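Local coordinates for protein tylactone synthase starter module and modules 1 & 2 (Streptomyces fradiae, PDB 2Z5L) that probably uses NADPH to reduce the beta-keto group of a growing polyketide, serving as the first ketoreductase of the tylosin polyketide synthase, at residues C50-P55 against E61-L66; T67-E72 against L219-L224; A254-S259 against A338-A343; I345-V350 against E360-A365; A385-S390 against D462-A467. One frame throughout, in Å; residues are numbered along the deposited sequence.

Contact 1: residues C50-P55 against E61-L66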
# COMPACT_ATOMS: atom_id res chain seq x y z
N CYS A 50 -18.61 -16.52 -16.15
CA CYS A 50 -17.64 -15.46 -15.96
C CYS A 50 -17.83 -14.34 -16.96
O CYS A 50 -18.32 -14.54 -18.07
CB CYS A 50 -16.22 -15.99 -16.13
SG CYS A 50 -15.77 -17.33 -15.06
N LEU A 51 -17.42 -13.15 -16.53
CA LEU A 51 -17.47 -11.97 -17.37
C LEU A 51 -16.06 -11.39 -17.38
O LEU A 51 -15.59 -10.88 -16.37
CB LEU A 51 -18.44 -10.94 -16.77
CG LEU A 51 -18.70 -9.67 -17.59
CD1 LEU A 51 -19.55 -9.99 -18.81
CD2 LEU A 51 -19.44 -8.66 -16.71
N LEU A 52 -15.38 -11.49 -18.52
CA LEU A 52 -14.04 -10.94 -18.62
C LEU A 52 -14.14 -9.48 -19.02
O LEU A 52 -14.61 -9.18 -20.12
CB LEU A 52 -13.22 -11.67 -19.68
CG LEU A 52 -13.14 -13.19 -19.58
CD1 LEU A 52 -12.29 -13.70 -20.72
CD2 LEU A 52 -12.57 -13.60 -18.23
N VAL A 53 -13.70 -8.59 -18.13
CA VAL A 53 -13.72 -7.15 -18.37
C VAL A 53 -12.30 -6.73 -18.75
O VAL A 53 -11.36 -7.00 -18.01
CB VAL A 53 -14.12 -6.36 -17.11
CG1 VAL A 53 -14.23 -4.88 -17.44
CG2 VAL A 53 -15.44 -6.89 -16.56
N ALA A 54 -12.15 -6.07 -19.89
CA ALA A 54 -10.83 -5.65 -20.33
C ALA A 54 -10.85 -4.34 -21.11
O ALA A 54 -11.87 -3.98 -21.69
CB ALA A 54 -10.22 -6.74 -21.19
N PRO A 55 -9.71 -3.62 -21.13
CA PRO A 55 -9.58 -2.35 -21.84
C PRO A 55 -9.76 -2.58 -23.34
O PRO A 55 -9.54 -3.68 -23.82
CB PRO A 55 -8.17 -1.89 -21.51
CG PRO A 55 -7.88 -2.53 -20.22
CD PRO A 55 -8.48 -3.91 -20.38
N GLU A 61 -5.25 -12.32 -27.81
CA GLU A 61 -4.74 -13.57 -27.27
C GLU A 61 -5.22 -13.86 -25.85
O GLU A 61 -5.92 -14.85 -25.62
CB GLU A 61 -3.21 -13.57 -27.28
CG GLU A 61 -2.59 -14.35 -28.43
CD GLU A 61 -3.18 -13.95 -29.78
OE1 GLU A 61 -3.06 -12.76 -30.15
OE2 GLU A 61 -3.75 -14.84 -30.46
N LEU A 62 -4.84 -13.00 -24.92
CA LEU A 62 -5.20 -13.15 -23.52
C LEU A 62 -6.69 -13.49 -23.36
O LEU A 62 -7.04 -14.51 -22.75
CB LEU A 62 -4.87 -11.86 -22.75
CG LEU A 62 -4.51 -11.96 -21.26
CD1 LEU A 62 -5.59 -12.75 -20.54
CD2 LEU A 62 -3.16 -12.63 -21.09
N LEU A 63 -7.56 -12.65 -23.89
CA LEU A 63 -9.00 -12.88 -23.79
C LEU A 63 -9.39 -14.25 -24.33
O LEU A 63 -10.21 -14.95 -23.74
CB LEU A 63 -9.77 -11.79 -24.52
CG LEU A 63 -9.90 -10.49 -23.71
CD1 LEU A 63 -10.39 -9.38 -24.60
CD2 LEU A 63 -10.84 -10.72 -22.54
N ASP A 64 -8.80 -14.62 -25.47
CA ASP A 64 -9.07 -15.91 -26.10
C ASP A 64 -8.47 -17.03 -25.25
O ASP A 64 -9.04 -18.12 -25.14
CB ASP A 64 -8.48 -15.94 -27.51
CG ASP A 64 -9.45 -15.43 -28.57
OD1 ASP A 64 -9.74 -14.22 -28.60
OD2 ASP A 64 -9.93 -16.27 -29.38
N GLY A 65 -7.32 -16.75 -24.64
CA GLY A 65 -6.68 -17.73 -23.79
C GLY A 65 -7.46 -17.99 -22.52
O GLY A 65 -7.67 -19.14 -22.16
N LEU A 66 -7.90 -16.93 -21.84
CA LEU A 66 -8.67 -17.07 -20.60
C LEU A 66 -10.01 -17.76 -20.81
O LEU A 66 -10.41 -18.61 -20.02
CB LEU A 66 -8.91 -15.71 -19.94
CG LEU A 66 -7.77 -15.06 -19.14
CD1 LEU A 66 -8.23 -13.71 -18.62
CD2 LEU A 66 -7.37 -15.96 -17.97
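L52 and L63 both carry CG anti to their own carbonyl carbon (chi1 -53° and -80°), and these torsions bring one branch of each leucine into the gap between strand and helix. The gap belongs to a beta-alpha-beta unit of the Rossmann type, made of strand 49-54, helix 60-71 and strand 80-81. The unit is part of the N-terminal half of the protein, consistent with the structural subdomain of modular ketoreductases. The short strand and helix segments run almost antiparallel, at 169°, with their axes 10.3 Å apart. L52 and L63 are also the residues whose CA atoms lie nearest across the contact, at 7.5 Å. L52 and A54 point toward the helix, while V53 between them points away and packs on V109 of strand 107-111. The two leucines run past one another in opposite senses, and CD2 of L63 lies against both CB and CD1 of L52. The same CD2 also serves A54, two residues further along the strand. The side chains meet only through carbon, though L52 CD1 also comes near L63 O. The strand side of the contact is buried. The backbone of the strand is held separately, for L52 bonds to L80 and L51 and V53 to V110. One helical turn beyond L63, L66 closes the patch with the root of its side chain and not with its methyls. Its CB lies 4.0 Å from L52 CD1, and L52 CD1 lies 3.8 Å from L63 CD2.

Contact 2: residues T67-E72 against L219-L224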
# COMPACT_ATOMS: atom_id res chain seq x y z
N THR A 67 -10.71 -17.37 -21.87
CA THR A 67 -12.01 -17.94 -22.18
C THR A 67 -11.92 -19.47 -22.24
O THR A 67 -12.74 -20.18 -21.65
CB THR A 67 -12.53 -17.42 -23.54
OG1 THR A 67 -11.44 -17.36 -24.47
CG2 THR A 67 -13.11 -16.02 -23.39
N THR A 68 -10.90 -19.96 -22.93
CA THR A 68 -10.68 -21.40 -23.08
C THR A 68 -10.46 -22.08 -21.73
O THR A 68 -11.17 -23.03 -21.37
CB THR A 68 -9.46 -21.68 -23.97
OG1 THR A 68 -9.59 -20.95 -25.20
CG2 THR A 68 -9.36 -23.17 -24.28
N VAL A 69 -9.46 -21.60 -20.99
CA VAL A 69 -9.12 -22.16 -19.69
C VAL A 69 -10.33 -22.17 -18.75
O VAL A 69 -10.60 -23.18 -18.09
CB VAL A 69 -7.97 -21.37 -19.04
CG1 VAL A 69 -7.57 -22.03 -17.73
CG2 VAL A 69 -6.78 -21.31 -19.98
N LEU A 70 -11.04 -21.05 -18.69
CA LEU A 70 -12.21 -20.93 -17.82
C LEU A 70 -13.35 -21.87 -18.23
O LEU A 70 -13.95 -22.54 -17.38
CB LEU A 70 -12.71 -19.48 -17.81
CG LEU A 70 -11.79 -18.44 -17.16
CD1 LEU A 70 -12.37 -17.04 -17.34
CD2 LEU A 70 -11.63 -18.76 -15.68
N SER A 71 -13.66 -21.91 -19.52
CA SER A 71 -14.73 -22.77 -20.03
C SER A 71 -14.44 -24.23 -19.73
O SER A 71 -15.34 -24.99 -19.38
CB SER A 71 -14.90 -22.58 -21.54
OG SER A 71 -15.43 -21.30 -21.84
N GLU A 72 -13.18 -24.63 -19.88
CA GLU A 72 -12.81 -26.00 -19.60
C GLU A 72 -12.97 -26.30 -18.12
O GLU A 72 -12.48 -27.32 -17.63
CB GLU A 72 -11.37 -26.27 -20.02
CG GLU A 72 -11.11 -26.12 -21.51
CD GLU A 72 -9.70 -26.53 -21.89
OE1 GLU A 72 -8.74 -25.96 -21.31
OE2 GLU A 72 -9.56 -27.42 -22.75
N LEU A 219 -3.37 -22.23 -14.00
CA LEU A 219 -3.28 -22.02 -12.55
C LEU A 219 -4.24 -20.90 -12.13
O LEU A 219 -4.95 -21.01 -11.12
CB LEU A 219 -1.85 -21.66 -12.15
CG LEU A 219 -0.74 -22.69 -12.41
CD1 LEU A 219 0.62 -22.08 -12.08
CD2 LEU A 219 -0.97 -23.93 -11.58
N ALA A 220 -4.25 -19.82 -12.92
CA ALA A 220 -5.10 -18.67 -12.65
C ALA A 220 -6.55 -19.09 -12.45
O ALA A 220 -7.19 -18.73 -11.47
CB ALA A 220 -5.01 -17.68 -13.80
N ALA A 221 -7.06 -19.87 -13.40
CA ALA A 221 -8.43 -20.35 -13.33
C ALA A 221 -8.65 -21.17 -12.07
O ALA A 221 -9.71 -21.11 -11.46
CB ALA A 221 -8.74 -21.20 -14.55
N ALA A 222 -7.63 -21.94 -11.69
CA ALA A 222 -7.73 -22.76 -10.49
C ALA A 222 -8.00 -21.89 -9.28
O ALA A 222 -8.83 -22.21 -8.44
CB ALA A 222 -6.44 -23.54 -10.30
N VAL A 223 -7.28 -20.77 -9.20
CA VAL A 223 -7.44 -19.84 -8.08
C VAL A 223 -8.87 -19.35 -8.03
O VAL A 223 -9.46 -19.24 -6.96
CB VAL A 223 -6.51 -18.62 -8.24
CG1 VAL A 223 -6.65 -17.71 -7.04
CG2 VAL A 223 -5.07 -19.08 -8.41
N LEU A 224 -9.43 -19.04 -9.19
CA LEU A 224 -10.80 -18.55 -9.26
C LEU A 224 -11.78 -19.59 -8.73
O LEU A 224 -12.73 -19.26 -8.01
CB LEU A 224 -11.15 -18.20 -10.70
CG LEU A 224 -10.25 -17.14 -11.34
CD1 LEU A 224 -10.51 -17.09 -12.83
CD2 LEU A 224 -10.50 -15.79 -10.70
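This helix-helix pair belongs to the Rossmann-like N-terminal half of the protein, where helix 60-71 and helix 214-224 lie side by side against a beta sheet. V69 and L70 meet A221 and L224. The axes of the two short segments pass 9.3 Å apart with a signed crossing angle of -46°. A221 sits at the closest point, its CA 5.9 Å from that of L70. Its small CB lets the backbones come near and is touched twice. V69 CG1 reaches it at 3.5 Å, and L70 CD2 comes in at 3.9 Å. L70 and L224 meet nearly at right angles, with L70 CD2 only 3.5 Å from L224 CD1. Both 3.5 Å pairs are tighter than usual for carbon. Beneath them L70 also rests on C50 of strand 49-54, and L224 on I184 of strand 180-186. At the end of helix 60-71, S71 OG donates to T67 O at 2.9 Å. It comes from above the carbonyl plane, on the face opposite to S71 N, so two donors grip that oxygen. Helices packed side by side over the strands they connect are characteristic of a Rossmann-like alpha/beta fold.

Contact 3: residues A254-S259 against A338-A343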
# COMPACT_ATOMS: atom_id res chain seq x y z
N ALA A 254 21.04 -3.39 16.56
CA ALA A 254 21.19 -2.63 15.33
C ALA A 254 20.48 -1.28 15.45
O ALA A 254 19.36 -1.21 15.94
CB ALA A 254 20.62 -3.42 14.15
N SER A 255 21.14 -0.23 14.98
CA SER A 255 20.57 1.10 15.03
C SER A 255 21.20 1.98 13.96
O SER A 255 22.12 1.57 13.27
CB SER A 255 20.79 1.73 16.41
OG SER A 255 20.24 3.03 16.47
N TRP A 256 20.69 3.20 13.83
CA TRP A 256 21.21 4.11 12.83
C TRP A 256 21.54 5.44 13.50
O TRP A 256 20.86 5.84 14.45
CB TRP A 256 20.16 4.29 11.72
CG TRP A 256 20.68 4.96 10.49
CD1 TRP A 256 21.46 4.40 9.52
CD2 TRP A 256 20.49 6.32 10.12
NE1 TRP A 256 21.77 5.34 8.57
CE2 TRP A 256 21.19 6.53 8.91
CE3 TRP A 256 19.79 7.40 10.70
CZ2 TRP A 256 21.22 7.78 8.27
CZ3 TRP A 256 19.82 8.63 10.06
CH2 TRP A 256 20.53 8.81 8.86
N GLN A 257 22.59 6.11 13.03
CA GLN A 257 22.97 7.40 13.59
C GLN A 257 22.99 8.48 12.51
O GLN A 257 23.71 8.37 11.52
CB GLN A 257 24.34 7.32 14.26
CG GLN A 257 24.29 6.81 15.69
CD GLN A 257 25.66 6.82 16.36
OE1 GLN A 257 26.34 7.86 16.41
NE2 GLN A 257 26.08 5.67 16.87
N PRO A 258 22.20 9.55 12.70
CA PRO A 258 22.12 10.66 11.76
C PRO A 258 23.42 11.45 11.63
O PRO A 258 24.18 11.56 12.60
CB PRO A 258 20.99 11.51 12.34
CG PRO A 258 21.20 11.33 13.81
CD PRO A 258 21.39 9.83 13.90
N SER A 259 23.67 12.01 10.45
CA SER A 259 24.86 12.81 10.17
C SER A 259 24.61 13.68 8.93
O SER A 259 23.72 13.38 8.14
CB SER A 259 26.08 11.91 9.92
OG SER A 259 25.89 11.08 8.79
N ALA A 338 20.36 12.02 4.05
CA ALA A 338 19.23 11.19 4.46
C ALA A 338 17.92 11.95 4.23
O ALA A 338 17.83 13.15 4.50
CB ALA A 338 19.38 10.81 5.93
N VAL A 339 16.92 11.24 3.72
CA VAL A 339 15.59 11.80 3.45
C VAL A 339 14.54 11.02 4.23
O VAL A 339 14.56 9.79 4.22
CB VAL A 339 15.23 11.75 1.94
CG1 VAL A 339 13.83 12.28 1.71
CG2 VAL A 339 16.23 12.56 1.14
N PHE A 340 13.64 11.72 4.90
CA PHE A 340 12.56 11.08 5.66
C PHE A 340 11.23 11.67 5.17
O PHE A 340 10.95 12.85 5.36
CB PHE A 340 12.73 11.33 7.16
CG PHE A 340 13.90 10.59 7.77
CD1 PHE A 340 13.74 9.32 8.31
CD2 PHE A 340 15.15 11.17 7.82
CE1 PHE A 340 14.82 8.65 8.90
CE2 PHE A 340 16.23 10.51 8.40
CZ PHE A 340 16.07 9.25 8.94
N HIS A 341 10.41 10.84 4.53
CA HIS A 341 9.13 11.29 3.99
C HIS A 341 7.97 10.96 4.92
O HIS A 341 7.49 9.83 4.92
CB HIS A 341 8.90 10.63 2.63
CG HIS A 341 7.73 11.17 1.88
ND1 HIS A 341 7.54 12.52 1.66
CD2 HIS A 341 6.68 10.55 1.28
CE1 HIS A 341 6.43 12.70 0.97
NE2 HIS A 341 5.89 11.52 0.73
N THR A 342 7.53 11.93 5.72
CA THR A 342 6.41 11.67 6.62
C THR A 342 5.15 12.38 6.12
O THR A 342 4.08 12.20 6.69
CB THR A 342 6.72 12.10 8.10
OG1 THR A 342 6.36 13.46 8.29
CG2 THR A 342 8.21 11.98 8.44
N ALA A 343 5.27 13.17 5.05
CA ALA A 343 4.10 13.90 4.52
C ALA A 343 2.95 13.00 4.08
O ALA A 343 3.14 11.89 3.58
CB ALA A 343 4.51 14.81 3.36
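W256 lies in an extended loop (phi -129°, psi 146°), and it faces A338 and F340, which stand two residues apart on strand 338-341. The strand belongs to the Rossmann fold of the ketoreductase, a short-chain dehydrogenase/reductase domain. The loop leads from strand 239-247 into strand 261-265, so it is the approach to the first strand of that fold. On strand 338-341 the backbone is held by its neighbours. A338 and F340 pair with L263 on one side, and V339 pairs with A385 and V387 on the other. A338 and F340 direct their side chains toward the loop, whereas H341 serves the other face of the sheet, where NE2 bonds to K366 O. The indole does the work from the loop side. CG of W256 is anti to the backbone N (chi1 -167°), and this turns the six-membered ring in over the start of the strand. Two adjacent carbons of that ring divide the contact. CH2 touches A338 CB at 3.7 Å, and its neighbour CZ3 turns to the phenyl group. The indole comes from the loop and the phenyl group from the strand, reaching towards each other. Both also pack on M468 of helix 457-470, and F340 reaches L275 and L279 of helix 270-281, so the pair joins loop, sheet and helices. The indole does not lie on the phenyl face. W256 CZ3 meets F340 at its edge, near the ring plane, with CZ of F340 4.0 Å away.

Contact 4: residues I345-V350 against E360-A365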
# COMPACT_ATOMS: atom_id res chain seq x y z
N ILE A 345 -1.85 12.82 4.16
CA ILE A 345 -3.09 13.32 4.72
C ILE A 345 -3.99 12.23 5.27
O ILE A 345 -3.96 11.09 4.81
CB ILE A 345 -3.90 14.07 3.67
CG1 ILE A 345 -4.39 13.09 2.62
CG2 ILE A 345 -3.04 15.14 3.02
CD1 ILE A 345 -5.37 13.69 1.67
N LEU A 346 -4.82 12.59 6.24
CA LEU A 346 -5.74 11.64 6.84
C LEU A 346 -6.82 11.27 5.83
O LEU A 346 -7.43 12.14 5.20
CB LEU A 346 -6.38 12.23 8.11
CG LEU A 346 -6.50 11.30 9.33
CD1 LEU A 346 -7.07 12.08 10.51
CD2 LEU A 346 -7.39 10.10 9.01
N ASP A 347 -7.02 9.97 5.68
CA ASP A 347 -8.02 9.43 4.76
C ASP A 347 -9.00 8.49 5.44
O ASP A 347 -8.61 7.56 6.13
CB ASP A 347 -7.40 8.65 3.60
CG ASP A 347 -8.45 7.97 2.74
OD1 ASP A 347 -9.41 8.68 2.34
OD2 ASP A 347 -8.34 6.75 2.45
N ASP A 348 -10.29 8.75 5.23
CA ASP A 348 -11.32 7.89 5.77
C ASP A 348 -12.62 8.04 4.98
O ASP A 348 -13.51 8.81 5.32
CB ASP A 348 -11.53 8.12 7.29
CG ASP A 348 -11.94 9.55 7.65
OD1 ASP A 348 -11.25 10.52 7.20
OD2 ASP A 348 -12.92 9.70 8.42
N ALA A 349 -12.67 7.29 3.88
CA ALA A 349 -13.82 7.27 2.99
C ALA A 349 -14.03 5.86 2.44
O ALA A 349 -13.13 5.30 1.81
CB ALA A 349 -13.62 8.26 1.84
N VAL A 350 -15.19 5.28 2.71
CA VAL A 350 -15.51 3.94 2.22
C VAL A 350 -15.60 3.96 0.70
O VAL A 350 -15.80 5.01 0.09
CB VAL A 350 -16.86 3.43 2.77
CG1 VAL A 350 -16.74 3.17 4.26
CG2 VAL A 350 -17.95 4.46 2.50
N GLU A 360 -7.05 11.38 -5.33
CA GLU A 360 -5.92 12.19 -5.75
C GLU A 360 -5.37 12.98 -4.59
O GLU A 360 -4.16 13.11 -4.42
CB GLU A 360 -6.32 13.15 -6.87
CG GLU A 360 -6.43 12.47 -8.22
CD GLU A 360 -5.13 11.77 -8.59
OE1 GLU A 360 -4.08 12.45 -8.74
OE2 GLU A 360 -5.16 10.52 -8.71
N THR A 361 -6.27 13.51 -3.78
CA THR A 361 -5.86 14.30 -2.64
C THR A 361 -5.02 13.44 -1.70
O THR A 361 -4.04 13.91 -1.12
CB THR A 361 -7.10 14.83 -1.92
OG1 THR A 361 -7.78 15.76 -2.78
CG2 THR A 361 -6.71 15.52 -0.63
N VAL A 362 -5.39 12.17 -1.59
CA VAL A 362 -4.67 11.27 -0.71
C VAL A 362 -3.30 10.86 -1.23
O VAL A 362 -2.33 10.78 -0.46
CB VAL A 362 -5.51 10.03 -0.40
CG1 VAL A 362 -4.69 9.00 0.40
CG2 VAL A 362 -6.73 10.45 0.40
N ARG A 363 -3.20 10.60 -2.53
CA ARG A 363 -1.90 10.19 -3.06
C ARG A 363 -0.96 11.36 -3.35
O ARG A 363 0.26 11.19 -3.32
CB ARG A 363 -2.07 9.33 -4.31
CG ARG A 363 -2.63 10.03 -5.51
CD ARG A 363 -3.06 8.98 -6.52
NE ARG A 363 -1.96 8.07 -6.82
CZ ARG A 363 -0.97 8.36 -7.65
NH1 ARG A 363 -0.96 9.54 -8.27
NH2 ARG A 363 0.01 7.49 -7.87
N GLY A 364 -1.52 12.54 -3.59
CA GLY A 364 -0.69 13.70 -3.87
C GLY A 364 0.56 13.84 -3.01
O GLY A 364 1.69 13.69 -3.49
N ALA A 365 0.36 14.13 -1.73
CA ALA A 365 1.50 14.31 -0.82
C ALA A 365 2.31 13.05 -0.58
O ALA A 365 3.55 13.08 -0.51
CB ALA A 365 1.01 14.85 0.53
O HOH W 1 -1.63 10.04 2.10
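T361 and V362, on helix 356-376, receive I345 and D347 from the loop that follows strand 338-341. Just before them, E360 turns elsewhere and forms a salt bridge with R123, a residue of the N-terminal half. T361 comes next. Its methyl CG2 meets the end of the I345 side chain. CG1 of I345 sits between the backbone N and the carbonyl carbon (chi1 68°), which carries CD1 across to the helix. I345 CD1 lies 3.2 Å from T361 CG2 and 3.1 Å from T361 O. Both values are shorter than a relaxed contact, so the exact place of this methyl is doubtful. The hydroxyl of T361 is engaged within the helix, with E357 O. V362 is the centre of the contact. Its CG2 lies 3.7 Å from I345 CD1 and 3.7 Å from D347 CB. CB, CG and OD1 of D347 all lie within 3.8 Å of V362 CG2. The carboxylate has a weak hydrogen bond from Y404 N through OD2. V362 O accepts a hydrogen bond of 2.8 Å from a water, which in turn accepts only a weak one from I345 N. Past G364, A365 gives I345 some further cover without a close touch. The loop residues L346, D347 and D348 spell the Leu-Asp-Asp fingerprint of B-type ketoreductases, in which this loop borders the active-site groove. Of the three, D347 is the one turned in against the helix, in keeping with a B-type member of the short-chain dehydrogenase/reductase family.

Contact 5: residues A385-S390 against D462-A467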
# COMPACT_ATOMS: atom_id res chain seq x y z
N ALA A 385 20.36 7.36 2.81
CA ALA A 385 19.16 7.00 3.53
C ALA A 385 17.92 7.61 2.88
O ALA A 385 17.84 8.82 2.67
CB ALA A 385 19.27 7.44 4.97
N PHE A 386 16.97 6.75 2.55
CA PHE A 386 15.72 7.13 1.92
C PHE A 386 14.61 6.39 2.69
O PHE A 386 14.32 5.22 2.43
CB PHE A 386 15.75 6.68 0.46
CG PHE A 386 14.78 7.39 -0.44
CD1 PHE A 386 15.06 8.66 -0.93
CD2 PHE A 386 13.58 6.79 -0.80
CE1 PHE A 386 14.17 9.31 -1.79
CE2 PHE A 386 12.68 7.43 -1.65
CZ PHE A 386 12.97 8.69 -2.15
N VAL A 387 14.01 7.08 3.65
CA VAL A 387 12.98 6.48 4.48
C VAL A 387 11.57 6.92 4.15
O VAL A 387 11.24 8.11 4.16
CB VAL A 387 13.27 6.78 5.96
CG1 VAL A 387 12.41 5.91 6.85
CG2 VAL A 387 14.74 6.56 6.24
N LEU A 388 10.71 5.94 3.87
CA LEU A 388 9.33 6.25 3.56
C LEU A 388 8.45 5.73 4.68
O LEU A 388 8.61 4.59 5.13
CB LEU A 388 8.93 5.63 2.21
CG LEU A 388 9.80 5.98 0.99
CD1 LEU A 388 9.29 5.23 -0.21
CD2 LEU A 388 9.77 7.48 0.71
N PHE A 389 7.55 6.59 5.13
CA PHE A 389 6.62 6.24 6.21
C PHE A 389 5.33 5.75 5.58
O PHE A 389 4.50 6.52 5.12
CB PHE A 389 6.33 7.46 7.09
CG PHE A 389 7.43 7.75 8.06
CD1 PHE A 389 8.70 8.09 7.61
CD2 PHE A 389 7.19 7.68 9.43
CE1 PHE A 389 9.73 8.35 8.51
CE2 PHE A 389 8.22 7.95 10.33
CZ PHE A 389 9.49 8.28 9.87
N SER A 390 5.19 4.43 5.56
CA SER A 390 4.02 3.79 5.01
C SER A 390 3.03 3.55 6.15
O SER A 390 3.20 4.06 7.26
CB SER A 390 4.43 2.47 4.34
OG SER A 390 3.35 1.91 3.63
N ASP A 462 12.57 4.17 17.86
CA ASP A 462 13.64 3.19 18.07
C ASP A 462 13.51 2.08 17.03
O ASP A 462 14.51 1.64 16.45
CB ASP A 462 13.57 2.56 19.46
CG ASP A 462 13.81 3.57 20.58
OD1 ASP A 462 14.58 4.54 20.37
OD2 ASP A 462 13.25 3.37 21.68
N ALA A 463 12.27 1.64 16.82
CA ALA A 463 11.99 0.58 15.86
C ALA A 463 12.45 1.02 14.48
O ALA A 463 12.95 0.21 13.68
CB ALA A 463 10.50 0.28 15.85
N LEU A 464 12.31 2.31 14.20
CA LEU A 464 12.73 2.86 12.91
C LEU A 464 14.24 2.75 12.81
O LEU A 464 14.78 2.17 11.86
CB LEU A 464 12.32 4.34 12.80
CG LEU A 464 12.82 5.09 11.55
CD1 LEU A 464 12.31 4.40 10.31
CD2 LEU A 464 12.34 6.54 11.60
N LEU A 465 14.93 3.30 13.81
CA LEU A 465 16.38 3.26 13.84
C LEU A 465 16.86 1.80 13.81
O LEU A 465 17.88 1.48 13.20
CB LEU A 465 16.90 3.97 15.09
CG LEU A 465 16.52 5.46 15.15
CD1 LEU A 465 17.22 6.13 16.32
CD2 LEU A 465 16.89 6.15 13.85
N GLY A 466 16.09 0.92 14.46
CA GLY A 466 16.44 -0.49 14.48
C GLY A 466 16.29 -1.11 13.10
O GLY A 466 17.14 -1.87 12.64
N ALA A 467 15.19 -0.79 12.43
CA ALA A 467 14.92 -1.31 11.11
C ALA A 467 15.97 -0.79 10.15
O ALA A 467 16.44 -1.51 9.27
CB ALA A 467 13.52 -0.88 10.65
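Apolar packing carries this contact, in which L464 of helix 457-470 reaches V387 and F389 on strand 386-391. L464 has CG anti to its backbone N (chi1 174°), and chi2 of 59° then spreads its two methyls over two residues of the strand. CD1 goes to V387 and stands 3.8 Å from its CG1. CD2 goes to F389 and stands 3.8 Å from CZ, the far tip of the ring. The leucine lies roughly perpendicular to the phenylalanine side chain. L464 is the one helix residue of this segment that touches the strand, and it also packs on V428 and W430 of strand 426-430. The rings of F389 and W430 meet with their planes at about 25°. F389 also packs on I271 and L275 of helix 270-281, near what is probably the glycine-rich turn of the cofactor-binding Rossmann fold. Polar contacts lie away from the leucine. D462 forms a salt bridge with R278, and S390 OG bonds to D412. The helix keeps its own bonds, among them G466 N to D462 O at 2.6 Å. Between these segments only carbons meet, so the hold is probably hydrophobic, while the D462-R278 salt bridge ties the helix to helix 270-281.

Overall arrangement
From the N terminus, contact 1 closes a short strand-to-helix turn. Contact 2 follows on the same helix and closes a long loop to helix 214-224. The two touch through L52 and T67 in the N-terminal half, joining strand 49-54 to helices 60-71 and 214-224. The chain then enters the reductase half, where contact 3 ties the loop before strand 261-265 to strand 338-341. Contact 4 closes a short loop just after that strand, and contact 5 spans from the next strand to helix 457-470. All five are in series, so none nests or crosses. Contacts 3 and 5 lie on neighbouring strands, centres about 6 Å apart. Contacts 1 and 3 lie on opposite sides of the chain's centre.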